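Local coordinates for transcriptional regulator (Mesorhizobium loti, PDB 3BHQ), which probably binds DNA at cis-regulatory sites as a TetR-family transcription factor, at residues A23-K28 and E36-K41; G168-I173 and R193-S198. One frame throughout, in Å; residues are numbered along the deposited sequence.

Contact 1: A23-K28 and E36-K41; sequences AAFISK and EEIATK. With EDO (1,2-ethanediol), chain E; EDO (1,2-ethanediol), chain K.
K41 reaches A23 through a chain that leaves its helix with CG anti to the backbone N (chi1 -176°), runs extended as far as CE, and turns only at chi4 (65°) to set NZ aside. The outcome is an aliphatic contact: K41 CE rests 3.5 Å from A23 CB. I38 starts differently, with CG1 beside its backbone N and anti to the carbonyl carbon, and a chi2 near anti then carries CD1 on toward F25. Two apolar contacts follow. I38 CG1 lies 3.9 Å from A24 CB, and I38 CD1 comes 4.1 Å from F25 CZ, at the far end of a side chain that crosses that of I38 at about a right angle. The segment axes stay 10.9 Å apart at an angle of 124°, so side chains carry nearly all of the contact. Around them, F60 stacks on the F25 ring, while T33 and L59 also pack on I38. On the exposed flank the 1,2-ethanediol of chain E, probably from the crystallisation liquor, links two lysines: K41 NZ donates to its O1 at 2.8 Å and K28 NZ to its O2 at 3.0 Å. K28 NZ also donates to S27 OG. Helices 9-28 and 35-42 thus share a small apolar interface, with helix 35-42 inside the predicted helix-turn-helix, an arrangement typical of the three-helix DNA-binding domain of TetR-family regulators.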
loop_
_atom_site.group_PDB
_atom_site.type_symbol
_atom_site.label_atom_id
_atom_site.label_comp_id
_atom_site.label_asym_id
_atom_site.label_seq_id
_atom_site.Cartn_x
_atom_site.Cartn_y
_atom_site.Cartn_z
ATOM N N ALA A 23 17.243 -2.524 13.832
ATOM C CA ALA A 23 16.630 -1.869 15.006
ATOM C C ALA A 23 16.931 -0.365 15.046
ATOM O O ALA A 23 16.064 0.455 15.361
ATOM C CB ALA A 23 17.107 -2.552 16.300
ATOM N N ALA A 24 18.185 -0.003 14.748
ATOM C CA ALA A 24 18.629 1.408 14.763
ATOM C C ALA A 24 17.894 2.260 13.738
ATOM O O ALA A 24 17.397 3.346 14.060
ATOM C CB ALA A 24 20.173 1.513 14.562
ATOM N N PHE A 25 17.843 1.775 12.494
ATOM C CA PHE A 25 17.086 2.473 11.454
ATOM C C PHE A 25 15.601 2.623 11.808
ATOM O O PHE A 25 15.064 3.705 11.644
ATOM C CB PHE A 25 17.232 1.806 10.075
ATOM C CG PHE A 25 18.604 1.905 9.466
ATOM C CD1 PHE A 25 19.276 3.132 9.412
ATOM C CD2 PHE A 25 19.205 0.797 8.866
ATOM C CE1 PHE A 25 20.533 3.234 8.839
ATOM C CE2 PHE A 25 20.479 0.897 8.263
ATOM C CZ PHE A 25 21.133 2.121 8.249
ATOM N N ILE A 26 14.984 1.572 12.327
ATOM C CA ILE A 26 13.555 1.647 12.742
ATOM C C ILE A 26 13.362 2.661 13.864
ATOM O O ILE A 26 12.464 3.498 13.808
ATOM C CB ILE A 26 12.997 0.264 13.100
ATOM C CG1 ILE A 26 12.845 -0.553 11.814
ATOM C CG2 ILE A 26 11.649 0.392 13.894
ATOM C CD1 ILE A 26 12.508 -2.023 11.981
ATOM N N SER A 27 14.259 2.642 14.842
ATOM C CA SER A 27 14.165 3.540 15.978
ATOM C C SER A 27 14.477 5.005 15.672
ATOM O O SER A 27 13.809 5.891 16.170
ATOM C CB SER A 27 15.100 3.020 17.094
ATOM O OG SER A 27 15.074 3.854 18.240
ATOM N N LYS A 28 15.493 5.257 14.854
ATOM C CA LYS A 28 16.018 6.605 14.656
ATOM C C LYS A 28 15.864 7.168 13.262
ATOM O O LYS A 28 16.087 8.372 13.078
ATOM C CB LYS A 28 17.519 6.581 14.966
ATOM C CG LYS A 28 17.912 5.991 16.319
ATOM C CD LYS A 28 17.438 6.844 17.454
ATOM C CE LYS A 28 18.003 6.345 18.794
ATOM N NZ LYS A 28 17.475 4.978 19.165
ATOM N N GLU A 36 28.964 4.168 13.351
ATOM C CA GLU A 36 29.608 4.077 14.656
ATOM C C GLU A 36 28.624 3.604 15.733
ATOM O O GLU A 36 28.937 2.702 16.520
ATOM C CB GLU A 36 30.269 5.429 15.031
ATOM C CG GLU A 36 31.457 5.863 14.095
ATOM C CD GLU A 36 31.074 6.373 12.674
ATOM O OE1 GLU A 36 29.879 6.680 12.401
ATOM O OE2 GLU A 36 31.987 6.455 11.817
ATOM N N GLU A 37 27.417 4.168 15.745
ATOM C CA GLU A 37 26.383 3.755 16.698
ATOM C C GLU A 37 25.910 2.309 16.469
ATOM O O GLU A 37 25.663 1.561 17.420
ATOM C CB GLU A 37 25.197 4.736 16.666
ATOM C CG GLU A 37 25.594 6.114 17.228
ATOM C CD GLU A 37 24.612 7.213 16.885
ATOM O OE1 GLU A 37 24.511 7.556 15.692
ATOM O OE2 GLU A 37 23.988 7.770 17.810
ATOM N N ILE A 38 25.771 1.921 15.194
ATOM C CA ILE A 38 25.392 0.555 14.840
ATOM C C ILE A 38 26.472 -0.440 15.281
ATOM O O ILE A 38 26.156 -1.499 15.848
ATOM C CB ILE A 38 25.074 0.426 13.323
ATOM C CG1 ILE A 38 23.761 1.183 13.025
ATOM C CG2 ILE A 38 24.909 -1.054 12.911
ATOM C CD1 ILE A 38 23.530 1.490 11.563
ATOM N N ALA A 39 27.740 -0.074 15.053
ATOM C CA ALA A 39 28.869 -0.908 15.479
ATOM C C ALA A 39 28.779 -1.171 16.975
ATOM O O ALA A 39 28.857 -2.321 17.428
ATOM C CB ALA A 39 30.239 -0.254 15.127
ATOM N N THR A 40 28.581 -0.107 17.748
ATOM C CA THR A 40 28.472 -0.227 19.203
ATOM C C THR A 40 27.305 -1.129 19.618
ATOM O O THR A 40 27.480 -2.035 20.427
ATOM C CB THR A 40 28.351 1.157 19.846
ATOM O OG1 THR A 40 29.516 1.914 19.514
ATOM C CG2 THR A 40 28.213 1.051 21.358
ATOM N N LYS A 41 26.137 -0.895 19.021
ATOM C CA LYS A 41 24.940 -1.681 19.306
ATOM C C LYS A 41 25.132 -3.166 18.980
ATOM O O LYS A 41 24.624 -4.033 19.690
ATOM C CB LYS A 41 23.753 -1.083 18.549
ATOM C CG LYS A 41 22.411 -1.712 18.801
ATOM C CD LYS A 41 21.359 -1.027 17.923
ATOM C CE LYS A 41 20.008 -1.693 18.069
ATOM N NZ LYS A 41 19.499 -1.498 19.475
HETATM C C1 EDO E . 17.616 1.380 18.633
HETATM O O1 EDO E . 17.392 0.316 19.566
HETATM C C2 EDO E . 19.104 1.591 18.400
HETATM O O2 EDO E . 19.418 2.963 18.154
HETATM C C1 EDO K . 12.103 6.982 12.164
HETATM O O1 EDO K . 11.267 7.723 11.274
HETATM C C2 EDO K . 11.554 7.051 13.581
HETATM O O2 EDO K . 12.256 8.063 14.306
#

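Contact 2: G168-I173 and R193-S198; sequences GMLLWI and RHADAS
H194 and L170 make the polar link between the two helices: H194 NE2 donates to L170 O at 2.7 Å. The acceptor lies almost in the imidazole plane, yet the bond is bent, with an N-H...O angle of 138°, and the donor stands above the carbonyl plane. A second polar bond stays within segment 193-198, where S198 OG donates to H194 O at 2.9 Å. That oxygen also accepts from S198 N, the two donors arriving from opposite faces of its plane. S198 OG itself lies over one face of the H194 ring, offset toward the rim.

Apolar packing is centred on L170. L170 CD1 lies 3.7 Å from A195 CA, with A195 CB a little farther. S198 CB comes 4.0 Å from L170 CD1. I100 of helix 88-103 also packs on L170, and M169, present as selenomethionine, packs on H165 of the second subunit.

An alanine at H194 would probably leave L170 O without this donor and open a gap beside S198 OG. The short approach of NE2 to a carbonyl oxygen is consistent with a proton on that nitrogen, so the imidazole adds a directional bond to an otherwise largely apolar helix pairing.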
loop_
_atom_site.group_PDB
_atom_site.type_symbol
_atom_site.label_atom_id
_atom_site.label_comp_id
_atom_site.label_asym_id
_atom_site.label_seq_id
_atom_site.Cartn_x
_atom_site.Cartn_y
_atom_site.Cartn_z
ATOM N N GLY A 168 -4.484 -9.095 -1.982
ATOM C CA GLY A 168 -5.205 -7.828 -2.100
ATOM C C GLY A 168 -6.480 -7.796 -1.268
ATOM O O GLY A 168 -6.722 -6.832 -0.541
HETATM N N MSE A 169 -7.280 -8.857 -1.325
HETATM C CA MSE A 169 -8.508 -8.901 -0.504
HETATM C C MSE A 169 -8.193 -8.909 0.974
HETATM O O MSE A 169 -8.860 -8.240 1.775
HETATM C CB MSE A 169 -9.390 -10.069 -0.904
HETATM C CG MSE A 169 -9.973 -9.835 -2.205
HETATM SE SE MSE A 169 -11.354 -11.066 -2.623
HETATM C CE MSE A 169 -10.220 -12.252 -3.223
ATOM N N LEU A 170 -7.154 -9.656 1.351
ATOM C CA LEU A 170 -6.760 -9.785 2.725
ATOM C C LEU A 170 -6.176 -8.512 3.317
ATOM O O LEU A 170 -6.418 -8.204 4.495
ATOM C CB LEU A 170 -5.696 -10.896 2.828
ATOM C CG LEU A 170 -5.258 -11.424 4.157
ATOM C CD1 LEU A 170 -6.448 -12.133 4.806
ATOM C CD2 LEU A 170 -4.083 -12.400 3.894
ATOM N N LEU A 171 -5.379 -7.780 2.543
ATOM C CA LEU A 171 -4.601 -6.683 3.100
ATOM C C LEU A 171 -4.958 -5.274 2.676
ATOM O O LEU A 171 -4.444 -4.345 3.281
ATOM C CB LEU A 171 -3.129 -6.938 2.761
ATOM C CG LEU A 171 -2.526 -8.234 3.320
ATOM C CD1 LEU A 171 -1.144 -8.490 2.707
ATOM C CD2 LEU A 171 -2.474 -8.170 4.827
ATOM N N TRP A 172 -5.847 -5.120 1.698
ATOM C CA TRP A 172 -6.147 -3.755 1.199
ATOM C C TRP A 172 -6.535 -2.821 2.365
ATOM O O TRP A 172 -5.954 -1.755 2.494
ATOM C CB TRP A 172 -7.208 -3.727 0.072
ATOM C CG TRP A 172 -7.346 -2.350 -0.512
ATOM C CD1 TRP A 172 -8.408 -1.509 -0.403
ATOM C CD2 TRP A 172 -6.351 -1.688 -1.249
ATOM N NE1 TRP A 172 -8.112 -0.331 -1.059
ATOM C CE2 TRP A 172 -6.857 -0.414 -1.591
ATOM C CE3 TRP A 172 -5.073 -2.041 -1.678
ATOM C CZ2 TRP A 172 -6.125 0.506 -2.301
ATOM C CZ3 TRP A 172 -4.330 -1.104 -2.418
ATOM C CH2 TRP A 172 -4.869 0.160 -2.708
ATOM N N ILE A 173 -7.496 -3.192 3.201
ATOM C CA ILE A 173 -7.895 -2.333 4.321
ATOM C C ILE A 173 -6.820 -2.279 5.421
ATOM O O ILE A 173 -6.322 -1.211 5.724
ATOM C CB ILE A 173 -9.322 -2.652 4.840
ATOM C CG1 ILE A 173 -10.356 -2.181 3.804
ATOM C CG2 ILE A 173 -9.592 -1.984 6.176
ATOM C CD1 ILE A 173 -11.820 -2.554 4.129
ATOM N N ARG A 193 -11.952 -13.233 11.625
ATOM C CA ARG A 193 -13.135 -12.895 10.816
ATOM C C ARG A 193 -12.747 -12.304 9.463
ATOM O O ARG A 193 -13.381 -12.589 8.433
ATOM C CB ARG A 193 -14.079 -11.914 11.520
ATOM C CG ARG A 193 -14.959 -12.515 12.612
ATOM C CD ARG A 193 -16.195 -11.637 12.835
ATOM N NE ARG A 193 -15.825 -10.259 13.167
ATOM C CZ ARG A 193 -15.436 -9.824 14.375
ATOM N NH1 ARG A 193 -15.365 -10.643 15.441
ATOM N NH2 ARG A 193 -15.120 -8.533 14.522
ATOM N N HIS A 194 -11.706 -11.472 9.491
ATOM C CA HIS A 194 -11.203 -10.812 8.288
ATOM C C HIS A 194 -10.572 -11.798 7.296
ATOM O O HIS A 194 -10.901 -11.795 6.125
ATOM C CB HIS A 194 -10.176 -9.736 8.642
ATOM C CG HIS A 194 -9.760 -8.921 7.464
ATOM N ND1 HIS A 194 -10.578 -7.947 6.934
ATOM C CD2 HIS A 194 -8.657 -8.957 6.679
ATOM C CE1 HIS A 194 -9.983 -7.402 5.887
ATOM N NE2 HIS A 194 -8.835 -8.020 5.693
ATOM N N ALA A 195 -9.657 -12.614 7.800
ATOM C CA ALA A 195 -9.014 -13.629 6.980
ATOM C C ALA A 195 -10.072 -14.573 6.367
ATOM O O ALA A 195 -10.049 -14.839 5.167
ATOM C CB ALA A 195 -7.996 -14.423 7.824
ATOM N N ASP A 196 -11.037 -15.010 7.174
ATOM C CA ASP A 196 -12.054 -15.955 6.707
ATOM C C ASP A 196 -12.982 -15.395 5.651
ATOM O O ASP A 196 -13.327 -16.089 4.697
ATOM C CB ASP A 196 -12.871 -16.520 7.866
ATOM C CG ASP A 196 -12.035 -17.296 8.857
ATOM O OD1 ASP A 196 -10.799 -17.491 8.685
ATOM O OD2 ASP A 196 -12.642 -17.677 9.871
ATOM N N ALA A 197 -13.390 -14.132 5.819
ATOM C CA ALA A 197 -14.197 -13.458 4.820
ATOM C C ALA A 197 -13.430 -13.310 3.477
ATOM O O ALA A 197 -14.008 -13.503 2.414
ATOM C CB ALA A 197 -14.638 -12.073 5.352
ATOM N N SER A 198 -12.128 -13.019 3.546
ATOM C CA SER A 198 -11.276 -12.903 2.349
ATOM C C SER A 198 -11.181 -14.268 1.618
ATOM O O SER A 198 -11.240 -14.355 0.400
ATOM C CB SER A 198 -9.869 -12.408 2.688
ATOM O OG SER A 198 -9.905 -11.208 3.454
#

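Overall arrangement
From the N terminus, helix 9-28 runs into a short connection and then helix 35-42; contact 1 closes this small loop, with only seven residues between its segments. The chain continues through helices 46-53 and 56-83 and on to helix 159-181, where contact 2 opens. It closes a longer loop of 19 residues, mostly helical, by bringing helix 188-206 back against helix 159-181. The two loops follow in series and neither nest nor cross. The centres of contacts 1 and 2 are about 35 Å apart, on opposite sides of the chain's centre. Contact 1 joins helices of the N-terminal TetR family region, whereas contact 2 joins the last two helices of the C-terminal region, beside the second subunit.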